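Local structure of endo-1,4-beta-xylanase (Uncultured bacterium, 7AX7) at residues 22-27 with 160-165; 67-72 with 97-102; 138-143 with 166-171. The protein removes acetyl groups from acetylated xylan using a cobalt(II) ion, as the carbohydrate esterase family 4 domain of a multidomain xylanase. All coordinates share one frame; numbering follows the deposited sequence.

Contact 1 of 3, residues 22-27 with 160-165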
loop_
_atom_site.group_PDB
_atom_site.type_symbol
_atom_site.label_atom_id
_atom_site.label_comp_id
_atom_site.label_asym_id
_atom_site.label_seq_id
_atom_site.Cartn_x
_atom_site.Cartn_y
_atom_site.Cartn_z
ATOM N N LEU A 22 -12.616 2.822 1.284
ATOM C CA LEU A 22 -12.955 2.246 2.583
ATOM C C LEU A 22 -14.396 1.750 2.620
ATOM O O LEU A 22 -14.678 0.681 3.178
ATOM C CB LEU A 22 -12.724 3.282 3.683
ATOM C CG LEU A 22 -11.274 3.699 3.942
ATOM C CD1 LEU A 22 -11.273 4.823 4.950
ATOM C CD2 LEU A 22 -10.424 2.505 4.428
ATOM N N ASP A 23 -15.326 2.539 2.073
ATOM C CA ASP A 23 -16.717 2.106 2.001
ATOM C C ASP A 23 -16.818 0.718 1.393
ATOM O O ASP A 23 -17.555 -0.138 1.892
ATOM C CB ASP A 23 -17.542 3.098 1.179
ATOM C CG ASP A 23 -17.759 4.424 1.890
ATOM O OD1 ASP A 23 -17.500 4.513 3.112
ATOM O OD2 ASP A 23 -18.187 5.380 1.211
ATOM N N ILE A 24 -16.057 0.476 0.321
ATOM C CA ILE A 24 -16.111 -0.809 -0.370
ATOM C C ILE A 24 -15.434 -1.896 0.465
ATOM O O ILE A 24 -15.967 -3.001 0.629
ATOM C CB ILE A 24 -15.476 -0.676 -1.765
ATOM C CG1 ILE A 24 -16.350 0.210 -2.662
ATOM C CG2 ILE A 24 -15.207 -2.051 -2.383
ATOM C CD1 ILE A 24 -15.595 0.786 -3.874
ATOM N N LEU A 25 -14.243 -1.607 0.992
ATOM C CA LEU A 25 -13.575 -2.572 1.857
ATOM C C LEU A 25 -14.462 -2.954 3.034
ATOM O O LEU A 25 -14.561 -4.133 3.388
ATOM C CB LEU A 25 -12.239 -2.012 2.348
ATOM C CG LEU A 25 -11.163 -1.688 1.297
ATOM C CD1 LEU A 25 -9.938 -1.106 1.982
ATOM C CD2 LEU A 25 -10.782 -2.929 0.472
ATOM N N GLU A 26 -15.129 -1.975 3.645
ATOM C CA GLU A 26 -16.011 -2.282 4.769
ATOM C C GLU A 26 -17.175 -3.159 4.326
ATOM O O GLU A 26 -17.551 -4.107 5.029
ATOM C CB GLU A 26 -16.529 -0.991 5.403
ATOM C CG GLU A 26 -17.459 -1.193 6.598
ATOM C CD GLU A 26 -17.895 0.134 7.221
ATOM O OE1 GLU A 26 -17.949 1.146 6.487
ATOM O OE2 GLU A 26 -18.179 0.165 8.441
ATOM N N ARG A 27 -17.758 -2.852 3.164
ATOM C CA ARG A 27 -18.901 -3.615 2.671
ATOM C C ARG A 27 -18.558 -5.092 2.546
ATOM O O ARG A 27 -19.363 -5.955 2.906
ATOM C CB ARG A 27 -19.355 -3.031 1.326
ATOM C CG ARG A 27 -20.577 -3.670 0.665
ATOM C CD ARG A 27 -20.698 -3.193 -0.800
ATOM N NE ARG A 27 -20.510 -1.745 -0.908
ATOM C CZ ARG A 27 -20.091 -1.102 -1.997
ATOM N NH1 ARG A 27 -19.795 -1.760 -3.117
ATOM N NH2 ARG A 27 -19.962 0.213 -1.958
ATOM N N GLN A 160 -11.807 5.530 -11.136
ATOM C CA GLN A 160 -11.910 4.307 -11.931
ATOM C C GLN A 160 -11.424 3.088 -11.153
ATOM O O GLN A 160 -11.873 1.963 -11.414
ATOM C CB GLN A 160 -11.147 4.464 -13.243
ATOM C CG GLN A 160 -11.831 5.403 -14.227
ATOM C CD GLN A 160 -10.988 5.671 -15.463
ATOM O OE1 GLN A 160 -9.942 6.314 -15.388
ATOM N NE2 GLN A 160 -11.442 5.181 -16.602
ATOM N N THR A 161 -10.511 3.283 -10.200
ATOM C CA THR A 161 -10.129 2.184 -9.314
ATOM C C THR A 161 -11.217 1.912 -8.290
ATOM O O THR A 161 -11.478 0.752 -7.942
ATOM C CB THR A 161 -8.802 2.498 -8.633
ATOM O OG1 THR A 161 -7.746 2.354 -9.596
ATOM C CG2 THR A 161 -8.548 1.568 -7.428
ATOM N N VAL A 162 -11.871 2.969 -7.801
ATOM C CA VAL A 162 -13.052 2.780 -6.964
ATOM C C VAL A 162 -14.104 1.955 -7.699
ATOM O O VAL A 162 -14.690 1.024 -7.135
ATOM C CB VAL A 162 -13.607 4.143 -6.515
ATOM C CG1 VAL A 162 -14.908 3.949 -5.761
ATOM C CG2 VAL A 162 -12.567 4.874 -5.644
ATOM N N GLN A 163 -14.354 2.272 -8.973
ATOM C CA GLN A 163 -15.318 1.495 -9.745
ATOM C C GLN A 163 -14.868 0.048 -9.898
ATOM O O GLN A 163 -15.690 -0.871 -9.863
ATOM C CB GLN A 163 -15.533 2.126 -11.123
ATOM C CG GLN A 163 -16.272 3.442 -11.103
ATOM C CD GLN A 163 -16.263 4.124 -12.469
ATOM O OE1 GLN A 163 -15.253 4.710 -12.887
ATOM N NE2 GLN A 163 -17.382 4.038 -13.174
ATOM N N ALA A 164 -13.563 -0.170 -10.059
ATOM C CA ALA A 164 -13.030 -1.508 -10.301
ATOM C C ALA A 164 -13.020 -2.371 -9.047
ATOM O O ALA A 164 -13.125 -3.595 -9.148
ATOM C CB ALA A 164 -11.611 -1.405 -10.861
ATOM N N LEU A 165 -12.899 -1.764 -7.867
ATOM C CA LEU A 165 -12.610 -2.546 -6.668
ATOM C C LEU A 165 -13.673 -3.599 -6.329
ATOM O O LEU A 165 -13.290 -4.707 -5.910
ATOM C CB LEU A 165 -12.383 -1.585 -5.494
ATOM C CG LEU A 165 -11.876 -2.220 -4.197
ATOM C CD1 LEU A 165 -10.549 -2.945 -4.417
ATOM C CD2 LEU A 165 -11.734 -1.176 -3.106
#

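Contact 2 of 3, residues 67-72 with 97-102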
loop_
_atom_site.group_PDB
_atom_site.type_symbol
_atom_site.label_atom_id
_atom_site.label_comp_id
_atom_site.label_asym_id
_atom_site.label_seq_id
_atom_site.Cartn_x
_atom_site.Cartn_y
_atom_site.Cartn_z
ATOM N N GLN A 67 8.694 12.402 -3.830
ATOM C CA GLN A 67 9.592 12.699 -4.935
ATOM C C GLN A 67 10.406 11.456 -5.274
ATOM O O GLN A 67 10.412 10.470 -4.533
ATOM C CB GLN A 67 10.511 13.876 -4.599
ATOM C CG GLN A 67 9.758 15.185 -4.375
ATOM C CD GLN A 67 10.677 16.318 -3.931
ATOM O OE1 GLN A 67 11.003 17.205 -4.719
ATOM N NE2 GLN A 67 11.106 16.281 -2.669
ATOM N N ASP A 68 11.077 11.505 -6.427
ATOM C CA ASP A 68 11.996 10.445 -6.824
ATOM C C ASP A 68 13.190 10.462 -5.879
ATOM O O ASP A 68 14.037 11.360 -5.944
ATOM C CB ASP A 68 12.436 10.636 -8.273
ATOM C CG ASP A 68 13.307 9.496 -8.779
ATOM O OD1 ASP A 68 13.945 8.813 -7.960
ATOM O OD2 ASP A 68 13.357 9.283 -10.001
ATOM N N MET A 69 13.255 9.483 -4.987
ATOM C CA MET A 69 14.257 9.513 -3.929
ATOM C C MET A 69 15.622 9.006 -4.389
ATOM O O MET A 69 16.576 9.046 -3.602
ATOM C CB MET A 69 13.742 8.723 -2.716
ATOM C CG MET A 69 12.392 9.260 -2.190
ATOM S SD MET A 69 11.622 8.349 -0.826
ATOM C CE MET A 69 12.778 8.613 0.519
ATOM N N THR A 70 15.751 8.556 -5.640
ATOM C CA THR A 70 17.085 8.308 -6.171
ATOM C C THR A 70 17.845 9.605 -6.424
ATOM O O THR A 70 19.061 9.568 -6.635
ATOM C CB THR A 70 17.032 7.465 -7.461
ATOM O OG1 THR A 70 16.485 8.231 -8.546
ATOM C CG2 THR A 70 16.197 6.211 -7.252
ATOM N N ASN A 71 17.175 10.755 -6.364
ATOM C CA ASN A 71 17.842 12.037 -6.544
ATOM C C ASN A 71 18.027 12.790 -5.228
ATOM O O ASN A 71 18.225 14.009 -5.238
ATOM C CB ASN A 71 17.068 12.874 -7.564
ATOM C CG ASN A 71 16.821 12.111 -8.861
ATOM O OD1 ASN A 71 15.702 12.052 -9.371
ATOM N ND2 ASN A 71 17.863 11.503 -9.378
ATOM N N MET A 72 18.001 12.080 -4.098
ATOM C CA MET A 72 18.042 12.691 -2.774
ATOM C C MET A 72 19.281 12.257 -1.999
ATOM O O MET A 72 19.767 11.131 -2.142
ATOM C CB MET A 72 16.797 12.326 -1.944
ATOM C CG MET A 72 15.544 13.097 -2.284
ATOM S SD MET A 72 14.148 12.704 -1.184
ATOM C CE MET A 72 14.934 12.753 0.386
ATOM N N LYS A 97 5.410 -0.170 9.469
ATOM C CA LYS A 97 6.266 -1.345 9.354
ATOM C C LYS A 97 6.854 -1.535 7.966
ATOM O O LYS A 97 7.790 -2.326 7.816
ATOM C CB LYS A 97 5.501 -2.625 9.726
ATOM C CG LYS A 97 4.945 -2.648 11.133
ATOM C CD LYS A 97 6.046 -2.458 12.157
ATOM C CE LYS A 97 5.679 -3.082 13.507
ATOM N NZ LYS A 97 4.446 -2.504 14.108
ATOM N N PHE A 98 6.325 -0.856 6.952
ATOM C CA PHE A 98 6.733 -1.081 5.576
ATOM C C PHE A 98 6.872 0.246 4.846
ATOM O O PHE A 98 6.229 1.241 5.194
ATOM C CB PHE A 98 5.740 -2.002 4.868
ATOM C CG PHE A 98 5.711 -3.377 5.446
ATOM C CD1 PHE A 98 6.667 -4.318 5.070
ATOM C CD2 PHE A 98 4.763 -3.721 6.405
ATOM C CE1 PHE A 98 6.659 -5.602 5.628
ATOM C CE2 PHE A 98 4.735 -4.998 6.964
ATOM C CZ PHE A 98 5.685 -5.941 6.580
ATOM N N PHE A 99 7.730 0.237 3.828
ATOM C CA PHE A 99 7.974 1.367 2.948
ATOM C C PHE A 99 7.769 0.933 1.504
ATOM O O PHE A 99 8.200 -0.155 1.106
ATOM C CB PHE A 99 9.406 1.902 3.140
ATOM C CG PHE A 99 9.870 2.833 2.055
ATOM C CD1 PHE A 99 9.339 4.111 1.941
ATOM C CD2 PHE A 99 10.879 2.446 1.172
ATOM C CE1 PHE A 99 9.793 4.987 0.959
ATOM C CE2 PHE A 99 11.335 3.313 0.181
ATOM C CZ PHE A 99 10.787 4.589 0.075
ATOM N N ARG A 100 7.110 1.780 0.720
ATOM C CA ARG A 100 7.061 1.572 -0.723
ATOM C C ARG A 100 7.649 2.789 -1.426
ATOM O O ARG A 100 7.169 3.913 -1.212
ATOM C CB ARG A 100 5.641 1.305 -1.209
ATOM C CG ARG A 100 5.554 1.111 -2.713
ATOM C CD ARG A 100 4.105 0.844 -3.097
ATOM N NE ARG A 100 3.787 -0.571 -3.085
ATOM C CZ ARG A 100 2.590 -1.069 -2.786
ATOM N NH1 ARG A 100 1.588 -0.267 -2.443
ATOM N NH2 ARG A 100 2.403 -2.372 -2.816
ATOM N N PRO A 101 8.679 2.619 -2.247
ATOM C CA PRO A 101 9.358 3.772 -2.853
ATOM C C PRO A 101 8.484 4.464 -3.887
ATOM O O PRO A 101 7.862 3.805 -4.732
ATOM C CB PRO A 101 10.600 3.143 -3.501
ATOM C CG PRO A 101 10.252 1.714 -3.715
ATOM C CD PRO A 101 9.359 1.348 -2.551
ATOM N N PRO A 102 8.416 5.798 -3.854
ATOM C CA PRO A 102 7.683 6.525 -4.900
ATOM C C PRO A 102 8.221 6.175 -6.280
ATOM O O PRO A 102 9.434 6.115 -6.496
ATOM C CB PRO A 102 7.940 7.997 -4.557
ATOM C CG PRO A 102 8.266 7.992 -3.073
ATOM C CD PRO A 102 9.007 6.702 -2.853
HETATM O O HOH W 1 11.706 6.900 -4.993
#

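Contact 3 of 3, residues 138-143 with 166-171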
loop_
_atom_site.group_PDB
_atom_site.type_symbol
_atom_site.label_atom_id
_atom_site.label_comp_id
_atom_site.label_asym_id
_atom_site.label_seq_id
_atom_site.Cartn_x
_atom_site.Cartn_y
_atom_site.Cartn_z
ATOM N N ASN A 138 -9.254 -6.706 -14.604
ATOM C CA ASN A 138 -8.592 -7.883 -15.160
ATOM C C ASN A 138 -7.115 -7.933 -14.772
ATOM O O ASN A 138 -6.573 -9.013 -14.521
ATOM C CB ASN A 138 -8.766 -7.916 -16.680
ATOM C CG ASN A 138 -10.216 -8.134 -17.089
ATOM O OD1 ASN A 138 -11.012 -8.665 -16.317
ATOM N ND2 ASN A 138 -10.564 -7.720 -18.297
ATOM N N ASN A 139 -6.450 -6.778 -14.703
ATOM C CA ASN A 139 -5.051 -6.774 -14.286
ATOM C C ASN A 139 -4.905 -7.263 -12.847
ATOM O O ASN A 139 -3.981 -8.020 -12.532
ATOM C CB ASN A 139 -4.449 -5.376 -14.458
ATOM C CG ASN A 139 -4.291 -4.986 -15.919
ATOM O OD1 ASN A 139 -4.402 -5.833 -16.810
ATOM N ND2 ASN A 139 -4.025 -3.708 -16.171
ATOM N N ALA A 140 -5.808 -6.848 -11.960
ATOM C CA ALA A 140 -5.744 -7.303 -10.574
ATOM C C ALA A 140 -6.016 -8.800 -10.473
ATOM O O ALA A 140 -5.303 -9.523 -9.763
ATOM C CB ALA A 140 -6.735 -6.513 -9.713
ATOM N N LEU A 141 -7.052 -9.284 -11.169
ATOM C CA LEU A 141 -7.372 -10.706 -11.127
ATOM C C LEU A 141 -6.262 -11.551 -11.741
ATOM O O LEU A 141 -5.998 -12.666 -11.272
ATOM C CB LEU A 141 -8.699 -10.970 -11.844
ATOM C CG LEU A 141 -9.931 -10.376 -11.156
ATOM C CD1 LEU A 141 -11.195 -10.616 -11.973
ATOM C CD2 LEU A 141 -10.087 -10.951 -9.771
ATOM N N GLY A 142 -5.606 -11.042 -12.787
ATOM C CA GLY A 142 -4.528 -11.778 -13.412
ATOM C C GLY A 142 -3.229 -11.747 -12.638
ATOM O O GLY A 142 -2.363 -12.588 -12.873
ATOM N N ALA A 143 -3.068 -10.786 -11.728
ATOM C CA ALA A 143 -1.857 -10.701 -10.927
ATOM C C ALA A 143 -1.922 -11.567 -9.677
ATOM O O ALA A 143 -0.886 -11.839 -9.062
ATOM C CB ALA A 143 -1.595 -9.248 -10.533
ATOM N N PRO A 166 -14.982 -3.353 -6.473
ATOM C CA PRO A 166 -15.932 -4.418 -6.107
ATOM C C PRO A 166 -15.753 -5.696 -6.910
ATOM O O PRO A 166 -15.771 -6.782 -6.318
ATOM C CB PRO A 166 -17.299 -3.756 -6.339
ATOM C CG PRO A 166 -17.026 -2.306 -6.004
ATOM C CD PRO A 166 -15.673 -2.065 -6.667
ATOM N N GLN A 167 -15.567 -5.604 -8.235
ATOM C CA GLN A 167 -15.317 -6.807 -9.030
ATOM C C GLN A 167 -14.036 -7.501 -8.596
ATOM O O GLN A 167 -13.953 -8.735 -8.608
ATOM C CB GLN A 167 -15.226 -6.473 -10.521
ATOM C CG GLN A 167 -16.540 -6.118 -11.215
ATOM C CD GLN A 167 -16.324 -5.590 -12.645
ATOM O OE1 GLN A 167 -16.397 -4.383 -12.890
ATOM N NE2 GLN A 167 -16.062 -6.496 -13.584
ATOM N N ILE A 168 -13.004 -6.725 -8.266
ATOM C CA ILE A 168 -11.735 -7.318 -7.859
ATOM C C ILE A 168 -11.919 -8.154 -6.597
ATOM O O ILE A 168 -11.488 -9.311 -6.535
ATOM C CB ILE A 168 -10.657 -6.232 -7.666
ATOM C CG1 ILE A 168 -10.311 -5.570 -9.008
ATOM C CG2 ILE A 168 -9.385 -6.851 -7.012
ATOM C CD1 ILE A 168 -9.459 -4.293 -8.877
ATOM N N ILE A 169 -12.568 -7.587 -5.575
ATOM C CA ILE A 169 -12.742 -8.311 -4.314
ATOM C C ILE A 169 -13.620 -9.536 -4.528
ATOM O O ILE A 169 -13.262 -10.660 -4.149
ATOM C CB ILE A 169 -13.329 -7.385 -3.233
ATOM C CG1 ILE A 169 -12.314 -6.308 -2.839
ATOM C CG2 ILE A 169 -13.795 -8.197 -2.005
ATOM C CD1 ILE A 169 -12.906 -5.216 -2.009
ATOM N N GLU A 170 -14.789 -9.331 -5.135
ATOM C CA GLU A 170 -15.705 -10.433 -5.391
ATOM C C GLU A 170 -15.019 -11.541 -6.175
ATOM O O GLU A 170 -15.227 -12.729 -5.894
ATOM C CB GLU A 170 -16.928 -9.923 -6.154
ATOM C CG GLU A 170 -18.014 -10.965 -6.362
ATOM C CD GLU A 170 -18.955 -10.596 -7.486
ATOM O OE1 GLU A 170 -19.746 -9.650 -7.311
ATOM O OE2 GLU A 170 -18.887 -11.246 -8.551
ATOM N N GLY A 171 -14.197 -11.169 -7.164
ATOM C CA GLY A 171 -13.572 -12.167 -8.017
ATOM C C GLY A 171 -12.481 -12.947 -7.309
ATOM O O GLY A 171 -12.326 -14.154 -7.523
#

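Contact 1 of 3, residues 22-27 with 160-165
Two outer helices of the distorted alpha/beta barrel of the NodB homology fold pack side by side here, through Ile24 and Leu25 on helix 16-28 and Val162 and Leu165 on helix 159-174. The short segments run almost parallel, with 9° between their directions and 10.2 Å between their axes. No hydrogen bond crosses; the contact is aliphatic. Ile24 is its centre and uses both branches. With CG1 beside the backbone N (chi1 -68°), the CG2 methyl is anti to it and rests on Leu165 CD2 at 3.7 Å. The other branch runs on to CD1, which lies 3.7 Å from Val162 CG1. Leu25 adds a looser touch, its CD2 standing 4.1 Å from Leu165 CD2, and the two leucine side chains cross at about a right angle. Replacing Ile24 by an alanine removes the methyls that Leu165 CD2 and Val162 CG1 rest on and would probably open a gap between the helices. Val162 also reaches back to Val21, and Ile24 continues onto Pro166 and Ile169. Pro166 has no N-H for the carbonyl of Val162; Leu165 N makes a weak bond to it. Against that oxygen sits Ile24 CD1, 3.4 Å from Val162 O.

Contact 2 of 3, residues 67-72 with 97-102
Met69 meets Phe99 and Pro102 by sulfur and apolar contacts. Its chain is extended at chi2 (176°), which carries SD out to the other loop. SD lies 3.7 Å from Pro102 CD and 4.0 Å from Phe99 CZ. It sits at the edge of the Phe99 ring, 5.2 Å from the centroid and 75° off the ring normal, so this is an edge-type Met-aromatic contact. Met110 and Ile77 also touch Met69.

A backbone carbonyl supplies the second kind of contact. Gln67 O lies 3.5 Å from Pro102 CB, against the proline ring.

The polar link is a water. Met69 N donates to it at 3.0 Å, and the water donates to Pro102 O at 2.8 Å. The two backbones are thus joined without a direct hydrogen bond.

Hydrogen bonds inside 67-72 fix the shape of that loop. Asp68 OD1 accepts from Thr70 OG1 at 2.7 Å and from Thr70 N, both from the same face of the carboxylate. The N-H bond closes an Asx turn, with an angle of 147° at the hydrogen.

Both loops lie beside the cobalt site. Residues 67-72 directly follow the cobalt ligand His66, and the side chain of Pro102 is about 5 Å from the cobalt ion. Arg100, Pro101 and Pro102 begin an Arg-Pro-Pro-Tyr sequence, consistent with the motif that lines the active site in CE4 deacetylases.

Contact 3 of 3, residues 138-143 with 166-171
Ala140 points its CB toward helix 159-174, where Ile168 meets it with both branches. The Ala140 methyl is 3.6 Å from Ile168 CD1 and 3.8 Å from Ile168 CG2. With CG1 of Ile168 anti to the carbonyl carbon (chi1 -67°), the long branch reaches CD1 across to Ala140 while CG2 comes in beside it. Both residues are buried. The short alanine lets Ile168 come close to helix 133-143.

Leu141 approaches differently. Its CB does not point at helix 159-174, but its CD2 branch turns toward that helix. CD2 meets backbone instead of a side chain. It stands 3.9 Å from Ile168 O and 4.0 Å from Gly171 C, so one methyl spans a turn of the helix. Gly171 has no side chain in the way. A CB there would point toward 138-143 and would lie about 3.0 Å from Leu141 CD2, which is tight. Leu141 is partly exposed.

The segment axes come within 9.4 Å and cross at -25°. The closest pair of CA atoms is that of Leu141 and Ile168, 6.4 Å apart. No hydrogen bond passes between the segments. Close by, Gln167 NE2 bonds to Gln134 OE1, which adds a polar tie between the same two helices. Ile169 and Pro166 face helix 16-28 instead.

Helix 133-143 joins the parallel strands 118-123 and 148-153 in a beta-alpha-beta crossover, and helix 159-174 follows the second of these strands. Neighbouring helices packed side by side outside a parallel sheet are characteristic of alpha/beta barrel folds such as the NodB homology domain.

Contacts 1 and 3 share helix 159-174, packed against helix 16-28 and helix 133-143 respectively. They touch through Ile169 and Pro166, which lie against Ile24. Both are apolar with no hydrogen bond crossing, but contact 3 sets a leucine methyl against backbone. Contact 1 is buried; contact 3 is partly buried and has Ala140 and Gly171 at its interface, consistent with its slightly closer axes. Contact 2 lies on the opposite side of the chain's centre, about 26 to 27 Å from the other two between centres. It is buried too, but joins loops. Its chemistry is mixed, with sulfur, an aromatic edge, a proline ring and a bridging water, and it alone borders the cobalt site.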